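Local coordinates for mandelate racemase/muconate lactonizing enzyme family protein (Roseovarius sp. TM1035, PDB 3T9P), which is a putative enolase-superfamily enzyme, probably an isomerase, related to mandelate racemase and muconate lactonizing enzyme, at residues 129-142 / 323-337. Numbering follows the deposited sequence.
With SO4 (sulfate ion), chain C.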
ATOM      1  N   GLY A 129       0.708  30.117   6.595  1.00 27.74           N
ATOM      2  CA  GLY A 129       0.099  30.392   7.917  1.00 26.24           C
ATOM      3  C   GLY A 129       1.087  31.202   8.730  1.00 26.18           C
ATOM      4  O   GLY A 129       1.914  31.912   8.130  1.00 25.61           O
ATOM      5  N   SER A 130       1.084  31.054  10.060  1.00 22.88           N
ATOM      6  CA  SER A 130       1.927  31.798  10.890  1.00 24.41           C
ATOM      7  C   SER A 130       1.987  31.041  12.209  1.00 25.53           C
ATOM      8  O   SER A 130       1.108  30.171  12.469  1.00 25.64           O
ATOM      9  CB  SER A 130       1.281  33.153  11.143  1.00 26.65           C
ATOM     10  OG  SER A 130      -0.035  32.911  11.669  1.00 24.77           O
ATOM     11  N   PRO A 131       3.020  31.319  13.039  1.00 26.19           N
ATOM     12  CA  PRO A 131       3.091  30.678  14.367  1.00 26.16           C
ATOM     13  C   PRO A 131       1.930  31.131  15.218  1.00 26.07           C
ATOM     14  O   PRO A 131       1.380  32.161  14.956  1.00 26.70           O
ATOM     15  CB  PRO A 131       4.394  31.184  14.946  1.00 24.79           C
ATOM     16  CG  PRO A 131       4.674  32.445  14.124  1.00 29.40           C
ATOM     17  CD  PRO A 131       4.220  32.107  12.765  1.00 26.51           C
ATOM     18  N   GLY A 132       1.539  30.313  16.174  1.00 23.32           N
ATOM     19  CA  GLY A 132       0.488  30.629  17.095  1.00 22.20           C
ATOM     20  C   GLY A 132      -0.068  29.377  17.771  1.00 21.46           C
ATOM     21  O   GLY A 132       0.433  28.235  17.590  1.00 19.46           O
ATOM     22  N   PRO A 133      -1.153  29.573  18.541  1.00 21.69           N
ATOM     23  CA  PRO A 133      -1.717  28.439  19.270  1.00 19.77           C
ATOM     24  C   PRO A 133      -2.638  27.562  18.422  1.00 20.29           C
ATOM     25  O   PRO A 133      -3.236  28.002  17.382  1.00 18.58           O
ATOM     26  CB  PRO A 133      -2.584  29.149  20.371  1.00 23.12           C
ATOM     27  CG  PRO A 133      -3.072  30.461  19.649  1.00 22.98           C
ATOM     28  CD  PRO A 133      -1.714  30.891  18.998  1.00 21.97           C
ATOM     29  N   VAL A 134      -2.705  26.275  18.816  1.00 18.46           N
ATOM     30  CA  VAL A 134      -3.596  25.338  18.227  1.00 18.28           C
ATOM     31  C   VAL A 134      -4.438  24.696  19.382  1.00 18.74           C
ATOM     32  O   VAL A 134      -3.863  24.019  20.268  1.00 18.17           O
ATOM     33  CB  VAL A 134      -2.755  24.293  17.496  1.00 20.80           C
ATOM     34  CG1 VAL A 134      -3.639  23.298  16.819  1.00 18.97           C
ATOM     35  CG2 VAL A 134      -1.956  24.972  16.385  1.00 23.87           C
ATOM     36  N   ARG A 135      -5.765  24.846  19.360  1.00 17.76           N
ATOM     37  CA  ARG A 135      -6.621  24.140  20.318  1.00 18.70           C
ATOM     38  C   ARG A 135      -6.469  22.616  20.127  1.00 17.50           C
ATOM     39  O   ARG A 135      -6.489  22.113  18.998  1.00 15.97           O
ATOM     40  CB  ARG A 135      -8.105  24.372  20.048  1.00 19.80           C
ATOM     41  CG  ARG A 135      -9.001  23.847  21.223  1.00 15.59           C
ATOM     42  CD  ARG A 135     -10.382  23.731  20.726  1.00 25.00           C
ATOM     43  NE  ARG A 135     -11.255  23.247  21.787  1.00 24.34           N
ATOM     44  CZ  ARG A 135     -12.532  23.041  21.606  1.00 23.19           C
ATOM     45  NH1 ARG A 135     -13.057  23.274  20.397  1.00 27.79           N
ATOM     46  NH2 ARG A 135     -13.264  22.617  22.617  1.00 19.98           N
ATOM     47  N   ALA A 136      -6.363  21.900  21.221  1.00 17.37           N
ATOM     48  CA  ALA A 136      -6.139  20.426  21.125  1.00 17.37           C
ATOM     49  C   ALA A 136      -7.317  19.689  21.735  1.00 16.67           C
ATOM     50  O   ALA A 136      -7.965  20.206  22.711  1.00 18.02           O
ATOM     51  CB  ALA A 136      -4.838  20.043  21.958  1.00 15.72           C
ATOM     52  N   TYR A 137      -7.477  18.430  21.336  1.00 14.51           N
ATOM     53  CA  TYR A 137      -8.325  17.553  22.088  1.00 13.68           C
ATOM     54  C   TYR A 137      -7.424  16.499  22.719  1.00 13.68           C
ATOM     55  O   TYR A 137      -6.484  16.062  22.111  1.00 12.75           O
ATOM     56  CB  TYR A 137      -9.430  16.925  21.205  1.00 14.22           C
ATOM     57  CG  TYR A 137      -9.061  15.936  20.128  1.00 10.65           C
ATOM     58  CD1 TYR A 137      -9.044  16.329  18.782  1.00 10.94           C
ATOM     59  CD2 TYR A 137      -8.985  14.557  20.420  1.00 14.10           C
ATOM     60  CE1 TYR A 137      -8.869  15.331  17.721  1.00 13.80           C
ATOM     61  CE2 TYR A 137      -8.821  13.579  19.410  1.00 14.86           C
ATOM     62  CZ  TYR A 137      -8.729  13.985  18.079  1.00 14.02           C
ATOM     63  OH  TYR A 137      -8.611  13.008  17.140  1.00 15.24           O
ATOM     64  N   ALA A 138      -7.798  16.076  23.917  1.00 13.04           N
ATOM     65  CA  ALA A 138      -7.058  15.049  24.662  1.00 13.92           C
ATOM     66  C   ALA A 138      -7.510  13.704  24.122  1.00 12.81           C
ATOM     67  O   ALA A 138      -8.694  13.369  24.084  1.00 16.93           O
ATOM     68  CB  ALA A 138      -7.429  15.221  26.250  1.00 12.68           C
ATOM     69  N   SER A 139      -6.595  12.930  23.586  1.00 11.20           N
ATOM     70  CA  SER A 139      -6.967  11.678  22.958  1.00 12.96           C
ATOM     71  C   SER A 139      -6.412  10.442  23.742  1.00 12.94           C
ATOM     72  O   SER A 139      -5.168  10.306  23.891  1.00 13.96           O
ATOM     73  CB  SER A 139      -6.360  11.615  21.538  1.00 13.10           C
ATOM     74  OG  SER A 139      -6.927  10.527  20.816  1.00 11.91           O
ATOM     75  N   SER A 140      -7.319   9.612  24.215  1.00 13.82           N
ATOM     76  CA  SER A 140      -7.009   8.342  24.787  1.00 16.31           C
ATOM     77  C   SER A 140      -6.833   7.324  23.645  1.00 16.88           C
ATOM     78  O   SER A 140      -7.662   7.249  22.726  1.00 16.37           O
ATOM     79  CB  SER A 140      -8.187   7.919  25.676  1.00 15.37           C
ATOM     80  OG  SER A 140      -8.005   6.522  25.916  1.00 18.30           O
ATOM     81  N   MET A 141      -5.734   6.566  23.664  1.00 16.85           N
ATOM     82  CA  MET A 141      -5.559   5.456  22.720  1.00 17.67           C
ATOM     83  C   MET A 141      -6.079   4.089  23.220  1.00 19.86           C
ATOM     84  O   MET A 141      -6.015   3.130  22.446  1.00 21.30           O
ATOM     85  CB  MET A 141      -4.075   5.254  22.439  1.00 14.41           C
ATOM     86  CG  MET A 141      -3.390   6.637  22.066  1.00 18.93           C
ATOM     87  SD  MET A 141      -4.251   7.175  20.457  1.00 19.42           S
ATOM     88  CE  MET A 141      -3.875   8.888  20.640  1.00 15.21           C
ATOM     89  N   ARG A 142      -6.612   3.993  24.440  1.00 18.31           N
ATOM     90  CA  ARG A 142      -6.783   2.690  25.093  1.00 18.87           C
ATOM     91  C   ARG A 142      -8.194   2.226  25.143  1.00 18.74           C
ATOM     92  O   ARG A 142      -9.124   3.017  25.416  1.00 18.64           O
ATOM     93  CB  ARG A 142      -6.254   2.778  26.560  1.00 17.02           C
ATOM     94  CG  ARG A 142      -4.751   2.943  26.574  1.00 21.10           C
ATOM     95  CD  ARG A 142      -4.157   3.142  28.024  1.00 22.37           C
ATOM     96  NE  ARG A 142      -4.620   2.110  28.938  1.00 25.70           N
ATOM     97  CZ  ARG A 142      -4.621   2.224  30.278  1.00 30.24           C
ATOM     98  NH1 ARG A 142      -4.099   3.287  30.851  1.00 26.14           N
ATOM     99  NH2 ARG A 142      -5.139   1.270  31.047  1.00 26.76           N
ATOM    100  N   ARG A 323      -2.104  25.337  11.553  1.00 17.74           N
ATOM    101  CA  ARG A 323      -1.841  26.782  11.498  1.00 21.05           C
ATOM    102  C   ARG A 323      -1.871  27.361  10.071  1.00 22.47           C
ATOM    103  O   ARG A 323      -1.720  28.580   9.919  1.00 25.55           O
ATOM    104  CB  ARG A 323      -0.474  27.114  12.136  1.00 19.64           C
ATOM    105  CG  ARG A 323      -0.418  26.952  13.699  1.00 20.29           C
ATOM    106  CD  ARG A 323      -1.396  27.861  14.466  1.00 20.84           C
ATOM    107  NE  ARG A 323      -1.237  29.297  14.065  1.00 23.02           N
ATOM    108  CZ  ARG A 323      -1.971  30.332  14.529  1.00 27.82           C
ATOM    109  NH1 ARG A 323      -2.886  30.172  15.467  1.00 18.78           N
ATOM    110  NH2 ARG A 323      -1.787  31.553  14.049  1.00 23.25           N
ATOM    111  N   ALA A 324      -2.017  26.555   9.035  1.00 19.83           N
ATOM    112  CA  ALA A 324      -1.847  27.067   7.712  1.00 20.36           C
ATOM    113  C   ALA A 324      -3.044  26.778   6.816  1.00 20.77           C
ATOM    114  O   ALA A 324      -3.398  27.620   5.966  1.00 22.71           O
ATOM    115  CB  ALA A 324      -0.512  26.464   7.086  1.00 19.45           C
ATOM    116  N   ILE A 325      -3.755  25.668   7.014  1.00 18.32           N
ATOM    117  CA  ILE A 325      -4.756  25.275   5.986  1.00 16.54           C
ATOM    118  C   ILE A 325      -6.047  26.128   6.130  1.00 18.78           C
ATOM    119  O   ILE A 325      -6.405  26.503   7.243  1.00 17.88           O
ATOM    120  CB  ILE A 325      -5.104  23.793   5.962  1.00 14.56           C
ATOM    121  CG1 ILE A 325      -5.738  23.326   7.305  1.00 13.52           C
ATOM    122  CG2 ILE A 325      -3.823  22.968   5.504  1.00 13.66           C
ATOM    123  CD1 ILE A 325      -6.434  21.925   7.167  1.00 15.84           C
ATOM    124  N   PRO A 326      -6.751  26.409   4.988  1.00 20.64           N
ATOM    125  CA  PRO A 326      -7.955  27.260   5.173  1.00 21.64           C
ATOM    126  C   PRO A 326      -9.165  26.496   5.724  1.00 20.82           C
ATOM    127  O   PRO A 326     -10.186  27.117   6.157  1.00 20.69           O
ATOM    128  CB  PRO A 326      -8.228  27.785   3.722  1.00 21.34           C
ATOM    129  CG  PRO A 326      -7.700  26.594   2.817  1.00 24.38           C
ATOM    130  CD  PRO A 326      -6.479  26.082   3.565  1.00 18.84           C
ATOM    131  N   ASN A 327      -9.099  25.155   5.725  1.00 19.97           N
ATOM    132  CA  ASN A 327     -10.321  24.386   6.061  1.00 18.38           C
ATOM    133  C   ASN A 327     -10.057  23.440   7.265  1.00 18.40           C
ATOM    134  O   ASN A 327     -10.419  22.322   7.174  1.00 16.87           O
ATOM    135  CB  ASN A 327     -10.906  23.511   4.861  1.00 17.68           C
ATOM    136  CG  ASN A 327      -9.835  22.616   4.157  1.00 17.13           C
ATOM    137  OD1 ASN A 327      -8.663  22.925   4.194  1.00 16.19           O
ATOM    138  ND2 ASN A 327     -10.252  21.464   3.603  1.00 15.34           N
ATOM    139  N   ALA A 328      -9.384  23.911   8.301  1.00 18.37           N
ATOM    140  CA  ALA A 328      -9.056  23.114   9.510  1.00 18.27           C
ATOM    141  C   ALA A 328     -10.303  22.785  10.275  1.00 19.97           C
ATOM    142  O   ALA A 328     -11.204  23.634  10.314  1.00 20.23           O
ATOM    143  CB  ALA A 328      -8.143  23.907  10.359  1.00 17.39           C
ATOM    144  N   GLY A 329     -10.471  21.543  10.777  1.00 17.57           N
ATOM    145  CA  GLY A 329     -11.520  21.349  11.747  1.00 17.05           C
ATOM    146  C   GLY A 329     -11.216  21.986  13.116  1.00 15.41           C
ATOM    147  O   GLY A 329     -10.504  22.983  13.253  1.00 16.42           O
ATOM    148  N   LYS A 330     -11.730  21.394  14.164  1.00 16.34           N
ATOM    149  CA  LYS A 330     -11.855  22.061  15.478  1.00 16.92           C
ATOM    150  C   LYS A 330     -10.633  22.031  16.356  1.00 17.28           C
ATOM    151  O   LYS A 330     -10.512  22.762  17.322  1.00 17.30           O
ATOM    152  CB  LYS A 330     -13.107  21.502  16.239  1.00 17.48           C
ATOM    153  CG  LYS A 330     -14.405  21.883  15.559  1.00 20.58           C
ATOM    154  CD  LYS A 330     -15.538  21.007  16.119  1.00 26.51           C
ATOM    155  CE  LYS A 330     -16.614  20.967  15.126  1.00 35.32           C
ATOM    156  NZ  LYS A 330     -17.866  20.737  15.804  1.00 40.89           N
ATOM    157  N   TYR A 331      -9.730  21.107  16.096  1.00 16.52           N
ATOM    158  CA  TYR A 331      -8.751  20.805  17.087  1.00 12.72           C
ATOM    159  C   TYR A 331      -7.688  19.824  16.596  1.00 13.25           C
ATOM    160  O   TYR A 331      -7.936  18.957  15.756  1.00 12.81           O
ATOM    161  CB  TYR A 331      -9.417  20.207  18.351  1.00 13.24           C
ATOM    162  CG  TYR A 331     -10.747  19.476  18.202  1.00 15.21           C
ATOM    163  CD1 TYR A 331     -10.948  18.525  17.225  1.00 17.55           C
ATOM    164  CD2 TYR A 331     -11.858  19.784  19.092  1.00 15.43           C
ATOM    165  CE1 TYR A 331     -12.190  17.890  17.044  1.00 16.41           C
ATOM    166  CE2 TYR A 331     -13.131  19.130  18.946  1.00 17.87           C
ATOM    167  CZ  TYR A 331     -13.284  18.216  17.944  1.00 17.80           C
ATOM    168  OH  TYR A 331     -14.501  17.599  17.771  1.00 16.55           O
ATOM    169  N   LEU A 332      -6.556  19.891  17.261  1.00 14.04           N
ATOM    170  CA  LEU A 332      -5.439  18.993  17.076  1.00 13.75           C
ATOM    171  C   LEU A 332      -5.639  17.721  17.913  1.00 13.15           C
ATOM    172  O   LEU A 332      -5.835  17.821  19.110  1.00 14.31           O
ATOM    173  CB  LEU A 332      -4.164  19.715  17.549  1.00 11.52           C
ATOM    174  CG  LEU A 332      -2.843  18.953  17.827  1.00 15.62           C
ATOM    175  CD1 LEU A 332      -2.180  18.602  16.532  1.00 12.12           C
ATOM    176  CD2 LEU A 332      -1.874  19.700  18.842  1.00 15.62           C
ATOM    177  N   GLU A 333      -5.507  16.538  17.323  1.00 14.39           N
ATOM    178  CA  GLU A 333      -5.404  15.301  18.159  1.00 14.18           C
ATOM    179  C   GLU A 333      -4.142  15.305  19.022  1.00 15.97           C
ATOM    180  O   GLU A 333      -3.017  15.412  18.485  1.00 15.83           O
ATOM    181  CB  GLU A 333      -5.395  14.087  17.256  1.00 17.01           C
ATOM    182  CG  GLU A 333      -5.381  12.802  18.203  1.00 16.97           C
ATOM    183  CD  GLU A 333      -5.711  11.543  17.507  1.00 21.62           C
ATOM    184  OE1 GLU A 333      -5.590  11.476  16.246  1.00 15.55           O
ATOM    185  OE2 GLU A 333      -6.003  10.553  18.241  1.00 15.13           O
ATOM    186  N   PHE A 334      -4.298  15.275  20.361  1.00 15.65           N
ATOM    187  CA  PHE A 334      -3.102  15.279  21.280  1.00 14.14           C
ATOM    188  C   PHE A 334      -3.088  14.017  22.167  1.00 15.19           C
ATOM    189  O   PHE A 334      -3.907  13.889  23.066  1.00 14.97           O
ATOM    190  CB  PHE A 334      -3.079  16.578  22.086  1.00 12.35           C
ATOM    191  CG  PHE A 334      -1.781  16.800  22.825  1.00 15.83           C
ATOM    192  CD1 PHE A 334      -0.705  17.408  22.199  1.00 17.95           C
ATOM    193  CD2 PHE A 334      -1.621  16.373  24.141  1.00 16.80           C
ATOM    194  CE1 PHE A 334       0.544  17.586  22.877  1.00 19.51           C
ATOM    195  CE2 PHE A 334      -0.386  16.503  24.807  1.00 20.06           C
ATOM    196  CZ  PHE A 334       0.700  17.133  24.190  1.00 14.67           C
ATOM    197  N   SER A 335      -2.161  13.074  21.924  1.00 14.46           N
ATOM    198  CA  SER A 335      -2.192  11.850  22.670  1.00 15.90           C
ATOM    199  C   SER A 335      -1.854  12.192  24.156  1.00 15.74           C
ATOM    200  O   SER A 335      -0.884  12.884  24.450  1.00 15.80           O
ATOM    201  CB  SER A 335      -1.122  10.905  22.098  1.00 15.81           C
ATOM    202  OG  SER A 335      -0.943   9.862  23.045  1.00 19.00           O
ATOM    203  N   ILE A 336      -2.700  11.791  25.067  1.00 16.98           N
ATOM    204  CA  ILE A 336      -2.437  12.059  26.496  1.00 16.33           C
ATOM    205  C   ILE A 336      -1.794  10.830  27.200  1.00 18.29           C
ATOM    206  O   ILE A 336      -1.632  10.836  28.414  1.00 16.48           O
ATOM    207  CB  ILE A 336      -3.737  12.596  27.266  1.00 17.05           C
ATOM    208  CG1 ILE A 336      -5.040  11.860  26.879  1.00 14.38           C
ATOM    209  CG2 ILE A 336      -4.012  14.076  26.843  1.00 14.18           C
ATOM    210  CD1 ILE A 336      -5.129  10.424  27.659  1.00 14.38           C
ATOM    211  N   GLU A 337      -1.439   9.797  26.447  1.00 18.63           N
ATOM    212  CA  GLU A 337      -0.947   8.552  27.060  1.00 21.06           C
ATOM    213  C   GLU A 337       0.419   8.873  27.612  1.00 23.71           C
ATOM    214  O   GLU A 337       1.217   9.591  26.982  1.00 22.59           O
ATOM    215  CB  GLU A 337      -0.825   7.458  26.012  1.00 19.10           C
ATOM    216  CG  GLU A 337      -2.191   7.025  25.369  1.00 14.70           C
ATOM    217  CD  GLU A 337      -3.176   6.551  26.379  1.00 16.38           C
ATOM    218  OE1 GLU A 337      -2.755   6.305  27.567  1.00 22.26           O
ATOM    219  OE2 GLU A 337      -4.391   6.404  26.055  1.00 15.82           O
TER
HETATM  220  S   SO4 C 389      -3.946  33.475  16.387  1.00 75.38           S
HETATM  221  O1  SO4 C 389      -2.763  33.471  15.532  1.00 70.81           O
HETATM  222  O2  SO4 C 389      -4.533  32.129  16.518  1.00 73.27           O
HETATM  223  O3  SO4 C 389      -3.490  33.966  17.708  1.00 75.07           O
HETATM  224  O4  SO4 C 389      -5.002  34.327  15.814  1.00 74.36           O
HETATM  225  O   HOH W   1     -12.147  24.632  17.926  1.00 24.35           O
HETATM  226  O   HOH W   2      -1.683   4.885  29.512  1.00 25.65           O
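Gly132 CA lies over one face of the Arg323 guanidinium, while its edge meets Ser130 O, Pro133 O and a sulfate; further on, the Tyr137 ring takes Glu333 CA over one face, 3.6 Å from its centroid. The setting illustrates how a barrel closes: in the modified TIM barrel expected of this superfamily, strand 132-139 and strand 332-335, first and last of the parallel barrel strands, pair in register. Five backbone hydrogen bonds run from Leu332 N to Arg135 O through to Ile336 N to Ser139 O.

Ahead of that ladder in sequence, Arg323 folds back through two bends (chi2 -61°, chi3 -53°), which brings its head group against Ser130 to Pro133, where the strand begins. Arg323 NE reaches Ser130 O at 3.0 Å and Arg323 NH2 reaches Ser130 OG at a longer 3.3 Å, a side-on grip, while NH1 donates to Pro133 O. The outer edge holds the sulfate, probably from the crystallisation liquor. An alanine here would remove that head group and would probably leave Ser130 O and Pro133 O without these donors and segment 130-133 freer to move.

Inside the barrel, Tyr137 directs its edge at the face of Tyr331, the planes 75° apart, and its OH hydrogen-bonds Lys167. Glu333, extended with CG anti to the backbone N, accepts from Ala308 N at OE1. At the far end, Met141 N donates to Glu337 OE2 at 2.7 Å, and Arg153 pairs with OE1. Ser139 OG donates to the anti lone pair of Glu333 OE2 at 2.7 Å, on the side away from OE1.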